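Local coordinates for tail spike protein (Acinetobacter phage vB_AbaP_AS12, PDB 6EU4) that probably recognises and depolymerises the capsular polysaccharide of its Acinetobacter baumannii host as the trimeric tailspike of the phage, at residues I487-Q501 against P519-S533. Residues are numbered along the deposited sequence; the frame is centred on the assembly and turned at random.
Sequences ITNLRGSLGNAVLVQ and PYLVQQWSSAAGNNS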
loop_
_atom_site.group_PDB
_atom_site.type_symbol
_atom_site.label_atom_id
_atom_site.label_comp_id
_atom_site.label_asym_id
_atom_site.label_seq_id
_atom_site.Cartn_x
_atom_site.Cartn_y
_atom_site.Cartn_z
ATOM N N ILE A 487 30.970 -23.025 25.481
ATOM C CA ILE A 487 30.064 -23.800 24.639
ATOM C C ILE A 487 29.268 -24.813 25.445
ATOM O O ILE A 487 28.376 -25.463 24.897
ATOM C CB ILE A 487 30.840 -24.504 23.507
ATOM C CG1 ILE A 487 31.912 -25.436 24.068
ATOM C CG2 ILE A 487 31.447 -23.483 22.577
ATOM C CD1 ILE A 487 32.445 -26.433 23.004
ATOM N N THR A 488 29.543 -24.941 26.740
ATOM C CA THR A 488 28.711 -25.742 27.620
ATOM C C THR A 488 27.423 -25.031 27.999
ATOM O O THR A 488 26.427 -25.699 28.304
ATOM C CB THR A 488 29.528 -26.103 28.855
ATOM O OG1 THR A 488 30.655 -26.875 28.431
ATOM C CG2 THR A 488 28.710 -26.901 29.874
ATOM N N ASN A 489 27.400 -23.703 27.942
ATOM C CA ASN A 489 26.268 -22.911 28.415
ATOM C C ASN A 489 25.538 -22.210 27.273
ATOM O O ASN A 489 25.085 -21.070 27.419
ATOM C CB ASN A 489 26.731 -21.897 29.461
ATOM C CG ASN A 489 27.452 -22.549 30.624
ATOM O OD1 ASN A 489 27.171 -23.694 30.978
ATOM N ND2 ASN A 489 28.390 -21.815 31.235
ATOM N N LEU A 490 25.386 -22.894 26.133
ATOM C CA LEU A 490 24.639 -22.385 24.986
ATOM C C LEU A 490 23.347 -23.161 24.755
ATOM O O LEU A 490 22.768 -23.092 23.661
ATOM C CB LEU A 490 25.503 -22.427 23.720
ATOM C CG LEU A 490 26.804 -21.631 23.762
ATOM C CD1 LEU A 490 27.616 -21.840 22.476
ATOM C CD2 LEU A 490 26.517 -20.146 23.957
ATOM N N ARG A 491 22.881 -23.896 25.770
ATOM C CA ARG A 491 21.676 -24.704 25.638
ATOM C C ARG A 491 20.402 -23.876 25.737
ATOM O O ARG A 491 19.354 -24.286 25.222
ATOM C CB ARG A 491 21.686 -25.785 26.719
ATOM C CG ARG A 491 22.957 -26.642 26.624
ATOM C CD ARG A 491 23.075 -27.586 27.768
ATOM N NE ARG A 491 22.184 -28.729 27.642
ATOM C CZ ARG A 491 22.166 -29.724 28.520
ATOM N NH1 ARG A 491 22.983 -29.681 29.562
ATOM N NH2 ARG A 491 21.347 -30.758 28.366
ATOM N N GLY A 492 20.468 -22.733 26.411
ATOM C CA GLY A 492 19.322 -21.840 26.513
ATOM C C GLY A 492 19.188 -20.864 25.358
ATOM O O GLY A 492 18.074 -20.453 25.013
ATOM N N SER A 493 20.306 -20.497 24.735
ATOM C CA SER A 493 20.318 -19.405 23.771
ATOM C C SER A 493 20.373 -19.871 22.323
ATOM O O SER A 493 19.986 -19.112 21.428
ATOM C CB SER A 493 21.509 -18.480 24.040
ATOM O OG SER A 493 22.748 -19.157 23.941
ATOM N N LEU A 494 20.845 -21.086 22.068
ATOM C CA LEU A 494 20.938 -21.613 20.717
ATOM C C LEU A 494 20.407 -23.042 20.681
ATOM O O LEU A 494 20.515 -23.781 21.665
ATOM C CB LEU A 494 22.387 -21.591 20.210
ATOM C CG LEU A 494 23.090 -20.237 20.079
ATOM C CD1 LEU A 494 24.567 -20.449 19.852
ATOM C CD2 LEU A 494 22.485 -19.417 18.948
ATOM N N GLY A 495 19.806 -23.411 19.548
ATOM C CA GLY A 495 19.343 -24.770 19.324
ATOM C C GLY A 495 20.361 -25.532 18.495
ATOM O O GLY A 495 21.499 -25.755 18.929
ATOM N N ASN A 496 19.960 -25.938 17.297
ATOM C CA ASN A 496 20.896 -26.490 16.331
ATOM C C ASN A 496 21.634 -25.329 15.685
ATOM O O ASN A 496 21.000 -24.493 15.034
ATOM C CB ASN A 496 20.144 -27.308 15.288
ATOM C CG ASN A 496 19.348 -28.436 15.906
ATOM O OD1 ASN A 496 19.900 -29.427 16.359
ATOM N ND2 ASN A 496 18.039 -28.295 15.915
ATOM N N ALA A 497 22.958 -25.271 15.857
ATOM C CA ALA A 497 23.735 -24.114 15.416
ATOM C C ALA A 497 25.191 -24.506 15.186
ATOM O O ALA A 497 25.752 -25.309 15.927
ATOM C CB ALA A 497 23.676 -22.980 16.456
ATOM N N VAL A 498 25.814 -23.873 14.195
ATOM C CA VAL A 498 27.252 -23.992 13.970
ATOM C C VAL A 498 27.963 -22.815 14.627
ATOM O O VAL A 498 27.561 -21.653 14.450
ATOM C CB VAL A 498 27.585 -24.048 12.469
ATOM C CG1 VAL A 498 29.092 -24.196 12.282
ATOM C CG2 VAL A 498 26.808 -25.189 11.777
ATOM N N LEU A 499 29.029 -23.122 15.366
ATOM C CA LEU A 499 29.844 -22.180 16.112
ATOM C C LEU A 499 31.278 -22.236 15.606
ATOM O O LEU A 499 31.773 -23.293 15.189
ATOM C CB LEU A 499 29.830 -22.511 17.613
ATOM C CG LEU A 499 28.487 -22.997 18.186
ATOM C CD1 LEU A 499 28.672 -23.491 19.595
ATOM C CD2 LEU A 499 27.463 -21.879 18.119
ATOM N N VAL A 500 31.965 -21.107 15.676
ATOM C CA VAL A 500 33.399 -21.068 15.424
ATOM C C VAL A 500 34.071 -20.358 16.587
ATOM O O VAL A 500 33.582 -19.333 17.069
ATOM C CB VAL A 500 33.759 -20.395 14.076
ATOM C CG1 VAL A 500 33.242 -18.953 13.996
ATOM C CG2 VAL A 500 35.265 -20.444 13.859
ATOM N N GLN A 501 35.176 -20.921 17.055
ATOM C CA GLN A 501 36.048 -20.247 18.018
ATOM C C GLN A 501 37.405 -20.098 17.348
ATOM O O GLN A 501 38.168 -21.063 17.250
ATOM C CB GLN A 501 36.161 -21.012 19.332
ATOM C CG GLN A 501 37.100 -20.335 20.333
ATOM C CD GLN A 501 36.771 -18.878 20.533
ATOM O OE1 GLN A 501 37.337 -18.013 19.865
ATOM N NE2 GLN A 501 35.851 -18.590 21.449
ATOM N N PRO A 519 41.982 -23.631 17.449
ATOM C CA PRO A 519 40.678 -23.126 17.008
ATOM C C PRO A 519 39.711 -24.272 16.753
ATOM O O PRO A 519 40.125 -25.408 16.516
ATOM C CB PRO A 519 41.009 -22.379 15.714
ATOM C CG PRO A 519 42.234 -23.053 15.202
ATOM C CD PRO A 519 43.021 -23.495 16.415
ATOM N N TYR A 520 38.410 -23.949 16.776
ATOM C CA TYR A 520 37.353 -24.951 16.642
ATOM C C TYR A 520 36.250 -24.531 15.685
ATOM O O TYR A 520 35.910 -23.350 15.562
ATOM C CB TYR A 520 36.650 -25.241 17.974
ATOM C CG TYR A 520 37.381 -26.160 18.914
ATOM C CD1 TYR A 520 38.446 -25.704 19.679
ATOM C CD2 TYR A 520 36.979 -27.480 19.068
ATOM C CE1 TYR A 520 39.099 -26.544 20.561
ATOM C CE2 TYR A 520 37.621 -28.321 19.944
ATOM C CZ TYR A 520 38.680 -27.859 20.686
ATOM O OH TYR A 520 39.337 -28.701 21.557
ATOM N N LEU A 521 35.682 -25.532 15.022
ATOM C CA LEU A 521 34.306 -25.508 14.557
ATOM C C LEU A 521 33.521 -26.496 15.403
ATOM O O LEU A 521 34.016 -27.586 15.704
ATOM C CB LEU A 521 34.210 -25.891 13.081
ATOM C CG LEU A 521 34.711 -24.844 12.093
ATOM C CD1 LEU A 521 34.851 -25.434 10.701
ATOM C CD2 LEU A 521 33.739 -23.674 12.078
ATOM N N VAL A 522 32.311 -26.106 15.801
ATOM C CA VAL A 522 31.440 -26.940 16.623
ATOM C C VAL A 522 30.051 -26.937 16.004
ATOM O O VAL A 522 29.494 -25.870 15.714
ATOM C CB VAL A 522 31.368 -26.443 18.080
ATOM C CG1 VAL A 522 30.424 -27.337 18.902
ATOM C CG2 VAL A 522 32.763 -26.381 18.717
ATOM N N GLN A 523 29.503 -28.120 15.778
ATOM C CA GLN A 523 28.096 -28.268 15.452
ATOM C C GLN A 523 27.373 -28.590 16.749
ATOM O O GLN A 523 27.666 -29.610 17.377
ATOM C CB GLN A 523 27.863 -29.378 14.436
ATOM C CG GLN A 523 26.376 -29.736 14.231
ATOM C CD GLN A 523 25.658 -28.706 13.374
ATOM O OE1 GLN A 523 26.024 -28.469 12.221
ATOM N NE2 GLN A 523 24.637 -28.074 13.937
ATOM N N GLN A 524 26.432 -27.736 17.140
ATOM C CA GLN A 524 25.538 -28.043 18.251
ATOM C C GLN A 524 24.198 -28.524 17.705
ATOM O O GLN A 524 23.675 -27.976 16.730
ATOM C CB GLN A 524 25.326 -26.829 19.161
ATOM C CG GLN A 524 24.294 -27.101 20.261
ATOM C CD GLN A 524 24.287 -26.025 21.314
ATOM O OE1 GLN A 524 25.265 -25.858 22.029
ATOM N NE2 GLN A 524 23.175 -25.291 21.425
ATOM N N TRP A 525 23.668 -29.578 18.307
ATOM C CA TRP A 525 22.303 -30.003 18.065
ATOM C C TRP A 525 21.494 -29.823 19.342
ATOM O O TRP A 525 22.027 -29.875 20.456
ATOM C CB TRP A 525 22.238 -31.464 17.641
ATOM C CG TRP A 525 22.782 -31.798 16.278
ATOM C CD1 TRP A 525 22.106 -31.748 15.114
ATOM C CD2 TRP A 525 24.101 -32.287 15.958
ATOM N NE1 TRP A 525 22.908 -32.154 14.073
ATOM C CE2 TRP A 525 24.139 -32.488 14.566
ATOM C CE3 TRP A 525 25.248 -32.553 16.706
ATOM C CZ2 TRP A 525 25.269 -32.987 13.911
ATOM C CZ3 TRP A 525 26.381 -33.016 16.044
ATOM C CH2 TRP A 525 26.377 -33.233 14.669
ATOM N N SER A 526 20.183 -29.672 19.162
ATOM C CA SER A 526 19.274 -29.438 20.275
ATOM C C SER A 526 17.874 -29.905 19.910
ATOM O O SER A 526 17.453 -29.820 18.754
ATOM C CB SER A 526 19.225 -27.951 20.629
ATOM O OG SER A 526 18.303 -27.737 21.669
ATOM N N SER A 527 17.117 -30.313 20.925
ATOM C CA SER A 527 15.679 -30.408 20.736
ATOM C C SER A 527 15.085 -29.029 20.459
ATOM O O SER A 527 14.246 -28.876 19.567
ATOM C CB SER A 527 15.021 -31.047 21.963
ATOM O OG SER A 527 15.512 -30.485 23.174
ATOM N N ALA A 528 15.533 -28.019 21.202
ATOM C CA ALA A 528 15.118 -26.621 21.043
ATOM C C ALA A 528 15.796 -25.794 22.117
ATOM O O ALA A 528 15.885 -26.242 23.266
ATOM C CB ALA A 528 13.600 -26.451 21.153
ATOM N N ALA A 529 16.295 -24.611 21.760
ATOM C CA ALA A 529 16.764 -23.670 22.774
ATOM C C ALA A 529 15.670 -23.451 23.815
ATOM O O ALA A 529 14.503 -23.254 23.466
ATOM C CB ALA A 529 17.145 -22.343 22.125
ATOM N N GLY A 530 16.039 -23.510 25.088
ATOM C CA GLY A 530 15.048 -23.357 26.141
ATOM C C GLY A 530 15.668 -23.557 27.510
ATOM O O GLY A 530 16.873 -23.789 27.648
ATOM N N ASN A 531 14.814 -23.461 28.536
ATOM C CA ASN A 531 15.268 -23.676 29.907
ATOM C C ASN A 531 15.860 -25.067 30.085
ATOM O O ASN A 531 16.820 -25.246 30.843
ATOM C CB ASN A 531 14.118 -23.481 30.890
ATOM C CG ASN A 531 13.734 -22.029 31.040
ATOM O OD1 ASN A 531 14.558 -21.134 30.840
ATOM N ND2 ASN A 531 12.477 -21.786 31.397
ATOM N N ASN A 532 15.280 -26.067 29.420
ATOM C CA ASN A 532 15.825 -27.416 29.389
ATOM C C ASN A 532 15.798 -27.929 27.959
ATOM O O ASN A 532 14.927 -27.556 27.173
ATOM C CB ASN A 532 15.038 -28.374 30.282
ATOM C CG ASN A 532 15.294 -28.131 31.762
ATOM O OD1 ASN A 532 16.375 -28.404 32.264
ATOM N ND2 ASN A 532 14.297 -27.600 32.458
ATOM N N SER A 533 16.756 -28.792 27.628
ATOM C CA SER A 533 16.880 -29.280 26.257
ATOM C C SER A 533 17.748 -30.536 26.219
ATOM O O SER A 533 18.618 -30.739 27.071
ATOM C CB SER A 533 17.480 -28.218 25.327
ATOM O OG SER A 533 18.702 -27.694 25.832
HETATM O O HOH W 1 25.684 -25.897 24.768
HETATM O O HOH W 2 19.744 -25.936 23.135
#
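Leu490 O is gripped from opposite faces of its carbonyl plane by Leu494 N and by Gln524 NE2. The Gln524 bond is nearly straight (3.2 Å from NE2 to Leu490 O, 173° at the hydrogen), and the second hydrogen of NE2 goes to Gly495 O at 3.0 Å, on a lone pair. Both acceptors lie close to the Gln524 amide plane, which fixes the rotation of that group. With CG anti to the backbone N (chi1 175°) and the chain extended, Gln524 reaches into the turn 490-495; its OE1 takes a hydrogen bond from Gln537 and another from a water that also donates to Ile487 O. A second water joins Arg491 O, Leu494 O and Ser526 OG. Nearby, Arg491 NH2 donates to Ser533 O (3.0 Å), which lies at the guanidinium edge, somewhat out of its plane, while Arg491 NE and Ser533 OG both bond to Asn535. Next to the ladder, Asn496 OD1 accepts from Ser526 N at 2.8 Å, the donor standing above the amide plane. Beyond, paired backbone bonds join Ala497 to Gln524, Leu499 to Val522 and Gln501 to Tyr520; Leu521 CD2 packs on Val500 CB (3.8 Å). Asn496 and Ala497 also pair antiparallel with a strand of the second subunit, tying this mixed sheet, which follows the parallel beta-helix, into the trimeric assembly characteristic of phage tailspikes.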